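Local coordinates for protein BamaA.19900.a (PDB 6VZZ) that probably phosphorylates glucose at O6 using ATP and binds beta-D-glucopyranose, and also carries calcium ions at separate sites, at residues L131-L135 with F136-K140; H253-Y257 with E258-S262. One frame throughout, in Å; residues are numbered along the deposited sequence.

Contact 1 of 2, residues L131-L135 with F136-K140; sequences LPSFL and FPPTK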
loop_
_atom_site.group_PDB
_atom_site.type_symbol
_atom_site.label_atom_id
_atom_site.label_comp_id
_atom_site.label_asym_id
_atom_site.label_seq_id
_atom_site.Cartn_x
_atom_site.Cartn_y
_atom_site.Cartn_z
ATOM N N LEU A 131 -0.226 -30.774 10.862
ATOM C CA LEU A 131 0.531 -30.438 12.052
ATOM C C LEU A 131 0.168 -31.376 13.194
ATOM O O LEU A 131 -0.993 -31.772 13.334
ATOM C CB LEU A 131 0.246 -29.001 12.465
ATOM C CG LEU A 131 0.603 -27.953 11.413
ATOM C CD1 LEU A 131 0.127 -26.574 11.848
ATOM C CD2 LEU A 131 2.097 -27.949 11.164
ATOM N N PRO A 132 1.144 -31.732 14.029
ATOM C CA PRO A 132 0.851 -32.616 15.171
ATOM C C PRO A 132 -0.059 -31.933 16.191
ATOM O O PRO A 132 0.195 -30.808 16.625
ATOM C CB PRO A 132 2.237 -32.923 15.752
ATOM C CG PRO A 132 3.106 -31.787 15.304
ATOM C CD PRO A 132 2.553 -31.301 13.989
ATOM N N SER A 133 -1.128 -32.638 16.572
ATOM C CA SER A 133 -2.101 -32.115 17.529
ATOM C C SER A 133 -1.467 -31.653 18.839
ATOM O O SER A 133 -1.946 -30.685 19.440
ATOM C CB SER A 133 -3.149 -33.180 17.822
ATOM O OG SER A 133 -4.027 -33.318 16.726
ATOM N N PHE A 134 -0.418 -32.331 19.311
ATOM C CA PHE A 134 0.147 -31.985 20.611
ATOM C C PHE A 134 0.563 -30.516 20.669
ATOM O O PHE A 134 0.239 -29.810 21.629
ATOM C CB PHE A 134 1.329 -32.891 20.941
ATOM C CG PHE A 134 1.928 -32.616 22.286
ATOM C CD1 PHE A 134 1.428 -33.232 23.417
ATOM C CD2 PHE A 134 2.975 -31.719 22.426
ATOM C CE1 PHE A 134 1.961 -32.968 24.655
ATOM C CE2 PHE A 134 3.506 -31.451 23.661
ATOM C CZ PHE A 134 2.999 -32.079 24.780
ATOM N N LEU A 135 1.283 -30.035 19.658
ATOM C CA LEU A 135 1.723 -28.647 19.677
ATOM C C LEU A 135 0.763 -27.717 18.966
ATOM O O LEU A 135 0.850 -26.499 19.156
ATOM C CB LEU A 135 3.107 -28.490 19.033
ATOM C CG LEU A 135 4.321 -29.089 19.734
ATOM C CD1 LEU A 135 5.594 -28.672 19.018
ATOM C CD2 LEU A 135 4.370 -28.674 21.191
ATOM N N PHE A 136 -0.140 -28.251 18.155
ATOM C CA PHE A 136 -0.991 -27.442 17.282
ATOM C C PHE A 136 -2.428 -27.903 17.458
ATOM O O PHE A 136 -2.962 -28.637 16.618
ATOM C CB PHE A 136 -0.522 -27.536 15.831
ATOM C CG PHE A 136 0.923 -27.178 15.657
ATOM C CD1 PHE A 136 1.321 -25.845 15.589
ATOM C CD2 PHE A 136 1.897 -28.167 15.602
ATOM C CE1 PHE A 136 2.661 -25.507 15.452
ATOM C CE2 PHE A 136 3.236 -27.833 15.460
ATOM C CZ PHE A 136 3.619 -26.506 15.388
ATOM N N PRO A 137 -3.085 -27.481 18.539
ATOM C CA PRO A 137 -4.476 -27.888 18.784
ATOM C C PRO A 137 -5.357 -27.523 17.605
ATOM O O PRO A 137 -5.330 -26.374 17.136
ATOM C CB PRO A 137 -4.863 -27.094 20.038
ATOM C CG PRO A 137 -3.897 -25.944 20.076
ATOM C CD PRO A 137 -2.624 -26.463 19.501
ATOM N N PRO A 138 -6.130 -28.484 17.088
ATOM C CA PRO A 138 -6.847 -28.267 15.817
ATOM C C PRO A 138 -7.745 -27.039 15.778
ATOM O O PRO A 138 -7.798 -26.347 14.751
ATOM C CB PRO A 138 -7.649 -29.565 15.672
ATOM C CG PRO A 138 -6.774 -30.587 16.296
ATOM C CD PRO A 138 -6.151 -29.899 17.490
ATOM N N THR A 139 -8.448 -26.735 16.861
ATOM C CA THR A 139 -9.333 -25.582 16.857
ATOM C C THR A 139 -8.660 -24.307 17.357
ATOM O O THR A 139 -9.291 -23.248 17.345
ATOM C CB THR A 139 -10.579 -25.888 17.692
ATOM O OG1 THR A 139 -10.183 -26.436 18.954
ATOM C CG2 THR A 139 -11.462 -26.909 16.971
ATOM N N LYS A 140 -7.398 -24.370 17.775
ATOM C CA LYS A 140 -6.726 -23.231 18.395
ATOM C C LYS A 140 -5.345 -23.000 17.781
ATOM O O LYS A 140 -4.386 -22.655 18.480
ATOM C CB LYS A 140 -6.637 -23.426 19.910
ATOM C CG LYS A 140 -8.001 -23.552 20.594
ATOM C CD LYS A 140 -7.897 -23.705 22.112
ATOM C CE LYS A 140 -7.687 -25.162 22.553
ATOM N NZ LYS A 140 -7.408 -25.282 24.024
#
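Leu131 and Leu135 cover opposite faces of the Phe136 ring, and this apolar sandwich is the main side-chain contact of the turn. Both are CH-pi contacts: Leu131 CD1 lies 4.3 Å from the centroid of the Phe136 ring, and Leu135 CB approaches the other face at 4.0 Å from the same centroid. With its CG anti to the carbonyl carbon (chi1 -55°), Phe136 turns its ring back into the gap between the two leucines. Pro132 closes the edge, its CG lying in the ring plane and its CD 3.6 Å from Phe136 CD2. Farther along, Phe79 of helix 72-90 meets the ring edge-to-face, while Val39 and Leu99 join it from the neighbouring strands.

Backbone bonds close the turn that carries the ring. Phe136 N donates to Pro132 O at 3.0 Å through a bent bond (134°), and has a weak second acceptor in Ser133 O. Residues 133-135 have helical backbone angles without a regular helix's bonding. A type I beta turn from Pro137 to Lys140 follows, closed by Lys140 N to Pro137 O at 2.9 Å, just before strand 141-145.

The turn thus rests on one bent bond and weak ones from Leu135 N to Pro132 O and Phe136 N to Ser133 O, while apolar packing on two faces and an edge places the aromatic ring against helix 72-90 and the central sheet.

Contact 2 of 2, residues H253-Y257 with E258-S262; sequences HAIEY and EDIVS. With BGC (beta-D-glucopyranose), chain B.
Glu256 and Asp259 bond to each other twice within one turn of chain. Glu256 N donates to Asp259 OD2 at 3.0 Å, from above the carboxylate plane, and Asp259 N returns a bond of 2.8 Å to Glu256 O. Beside them Tyr257 O accepts from two donors: Val261 N, at 2.8 Å, and Ile260 N. Ile255 and Ile260 complete this compact side, crossing at about a right angle with their CD1 atoms 3.6 Å apart. Val261 centres an inverse gamma turn, and Ser262 follows at the N-cap of helix 263-276; Ser262 OG donates to Glu258 O and caps Gly265 N.

On the other side the carboxylates meet through a water, though buried. Glu256 OE1 and Asp259 OD1 stand 4.5 Å apart, and the water donates to both and probably eases their like charges. His221 of the same chain bonds Glu256 OE1, Lys362 of the second subunit forms a salt bridge with OE2, and Tyr249 meets Asp259 OD2. From the same turn Glu258, CG anti to the backbone N (chi1 -174°), extends away to accept the glucose O1 hydroxyl on OE1 at 2.6 Å; Arg264 and Asn116 grip its OE2.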
loop_
_atom_site.group_PDB
_atom_site.type_symbol
_atom_site.label_atom_id
_atom_site.label_comp_id
_atom_site.label_asym_id
_atom_site.label_seq_id
_atom_site.Cartn_x
_atom_site.Cartn_y
_atom_site.Cartn_z
ATOM N N HIS A 253 10.200 -9.740 -17.848
ATOM C CA HIS A 253 9.520 -8.954 -16.825
ATOM C C HIS A 253 10.489 -7.972 -16.187
ATOM O O HIS A 253 11.699 -8.210 -16.146
ATOM C CB HIS A 253 8.912 -9.824 -15.696
ATOM C CG HIS A 253 7.880 -10.802 -16.158
ATOM N ND1 HIS A 253 7.994 -12.160 -15.941
ATOM C CD2 HIS A 253 6.708 -10.625 -16.810
ATOM C CE1 HIS A 253 6.943 -12.778 -16.450
ATOM N NE2 HIS A 253 6.147 -11.868 -16.981
ATOM N N ALA A 254 9.935 -6.867 -15.687
ATOM C CA ALA A 254 10.675 -5.986 -14.796
ATOM C C ALA A 254 10.839 -6.659 -13.442
ATOM O O ALA A 254 9.895 -7.254 -12.916
ATOM C CB ALA A 254 9.944 -4.655 -14.637
ATOM N N ILE A 255 12.040 -6.559 -12.866
ATOM C CA ILE A 255 12.328 -7.339 -11.660
ATOM C C ILE A 255 11.556 -6.789 -10.463
ATOM O O ILE A 255 11.105 -5.636 -10.437
ATOM C CB ILE A 255 13.839 -7.387 -11.379
ATOM C CG1 ILE A 255 14.353 -6.064 -10.822
ATOM C CG2 ILE A 255 14.600 -7.716 -12.645
ATOM C CD1 ILE A 255 15.821 -6.144 -10.389
ATOM N N GLU A 256 11.373 -7.647 -9.467
ATOM C CA GLU A 256 10.765 -7.259 -8.202
ATOM C C GLU A 256 11.827 -6.662 -7.300
ATOM O O GLU A 256 13.018 -6.954 -7.435
ATOM C CB GLU A 256 10.128 -8.457 -7.488
ATOM C CG GLU A 256 9.311 -9.382 -8.361
ATOM C CD GLU A 256 8.737 -10.550 -7.582
ATOM O OE1 GLU A 256 9.254 -10.851 -6.480
ATOM O OE2 GLU A 256 7.757 -11.161 -8.064
ATOM N N TYR A 257 11.381 -5.815 -6.363
ATOM C CA TYR A 257 12.319 -5.264 -5.390
ATOM C C TYR A 257 13.062 -6.380 -4.664
ATOM O O TYR A 257 14.265 -6.257 -4.393
ATOM C CB TYR A 257 11.595 -4.356 -4.394
ATOM C CG TYR A 257 11.418 -2.928 -4.874
ATOM C CD1 TYR A 257 12.485 -2.037 -4.879
ATOM C CD2 TYR A 257 10.182 -2.466 -5.320
ATOM C CE1 TYR A 257 12.325 -0.731 -5.315
ATOM C CE2 TYR A 257 10.020 -1.170 -5.755
ATOM C CZ TYR A 257 11.094 -0.304 -5.756
ATOM O OH TYR A 257 10.935 0.999 -6.190
ATOM N N GLU A 258 12.370 -7.496 -4.381
ATOM C CA GLU A 258 13.000 -8.632 -3.713
ATOM C C GLU A 258 14.099 -9.266 -4.565
ATOM O O GLU A 258 14.982 -9.941 -4.022
ATOM C CB GLU A 258 11.948 -9.684 -3.347
ATOM C CG GLU A 258 12.496 -10.836 -2.505
ATOM C CD GLU A 258 11.425 -11.818 -2.048
ATOM O OE1 GLU A 258 10.562 -11.427 -1.237
ATOM O OE2 GLU A 258 11.443 -12.986 -2.503
ATOM N N ASP A 259 14.086 -9.052 -5.880
ATOM C CA ASP A 259 15.155 -9.613 -6.693
ATOM C C ASP A 259 16.484 -8.913 -6.455
ATOM O O ASP A 259 17.529 -9.426 -6.880
ATOM C CB ASP A 259 14.767 -9.570 -8.172
ATOM C CG ASP A 259 13.603 -10.505 -8.492
ATOM O OD1 ASP A 259 13.464 -11.539 -7.796
ATOM O OD2 ASP A 259 12.831 -10.217 -9.435
ATOM N N ILE A 260 16.472 -7.770 -5.766
ATOM C CA ILE A 260 17.687 -7.109 -5.326
ATOM C C ILE A 260 17.778 -7.059 -3.805
ATOM O O ILE A 260 18.841 -7.338 -3.227
ATOM C CB ILE A 260 17.780 -5.690 -5.926
ATOM C CG1 ILE A 260 18.050 -5.768 -7.429
ATOM C CG2 ILE A 260 18.825 -4.846 -5.214
ATOM C CD1 ILE A 260 18.071 -4.406 -8.105
ATOM N N VAL A 261 16.665 -6.754 -3.144
ATOM C CA VAL A 261 16.653 -6.494 -1.713
ATOM C C VAL A 261 16.355 -7.803 -0.999
ATOM O O VAL A 261 15.245 -8.019 -0.500
ATOM C CB VAL A 261 15.632 -5.396 -1.355
ATOM C CG1 VAL A 261 15.777 -4.977 0.099
ATOM C CG2 VAL A 261 15.790 -4.212 -2.288
ATOM N N SER A 262 17.353 -8.682 -0.950
ATOM C CA SER A 262 17.253 -9.986 -0.307
ATOM C C SER A 262 18.649 -10.582 -0.280
ATOM O O SER A 262 19.587 -10.030 -0.859
ATOM C CB SER A 262 16.283 -10.917 -1.034
ATOM O OG SER A 262 16.791 -11.232 -2.313
HETATM C C2 BGC B . 7.060 -13.324 1.043
HETATM C C3 BGC B . 6.426 -12.574 2.204
HETATM C C4 BGC B . 7.371 -12.566 3.399
HETATM C C5 BGC B . 8.725 -12.013 2.970
HETATM C C6 BGC B . 9.760 -11.998 4.069
HETATM C C1 BGC B . 8.417 -12.709 0.739
HETATM O O1 BGC B . 9.002 -13.298 -0.363
HETATM O O2 BGC B . 6.217 -13.262 -0.101
HETATM O O3 BGC B . 5.177 -13.157 2.550
HETATM O O4 BGC B . 6.850 -11.734 4.425
HETATM O O5 BGC B . 9.239 -12.816 1.898
HETATM O O6 BGC B . 9.815 -13.235 4.749
HETATM O O HOH W 1 11.523 -12.492 -6.329
#

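How the contacts relate
The two contacts occur in series along the chain and do not touch: their centres are 36 Å apart and their nearest atoms about 22 Å. Their relation to glucose differs accordingly. Contact 2 supplies Glu258, which accepts a hydrogen bond from glucose O1, whereas in contact 1 Leu131 CD1 still lies 17.1 Å from O3 of beta-D-glucopyranose. Contact 1 nevertheless leads into strand 141-145, an edge strand of the five-stranded sheet, which ends at the pocket residue Asn145, with Asp146 next. The pocket thus receives residues downstream of contact 1 and from contact 2 itself, consistent with a sugar cleft between two lobes. A calcium ion lies about 5 Å from the Pro138 side chain.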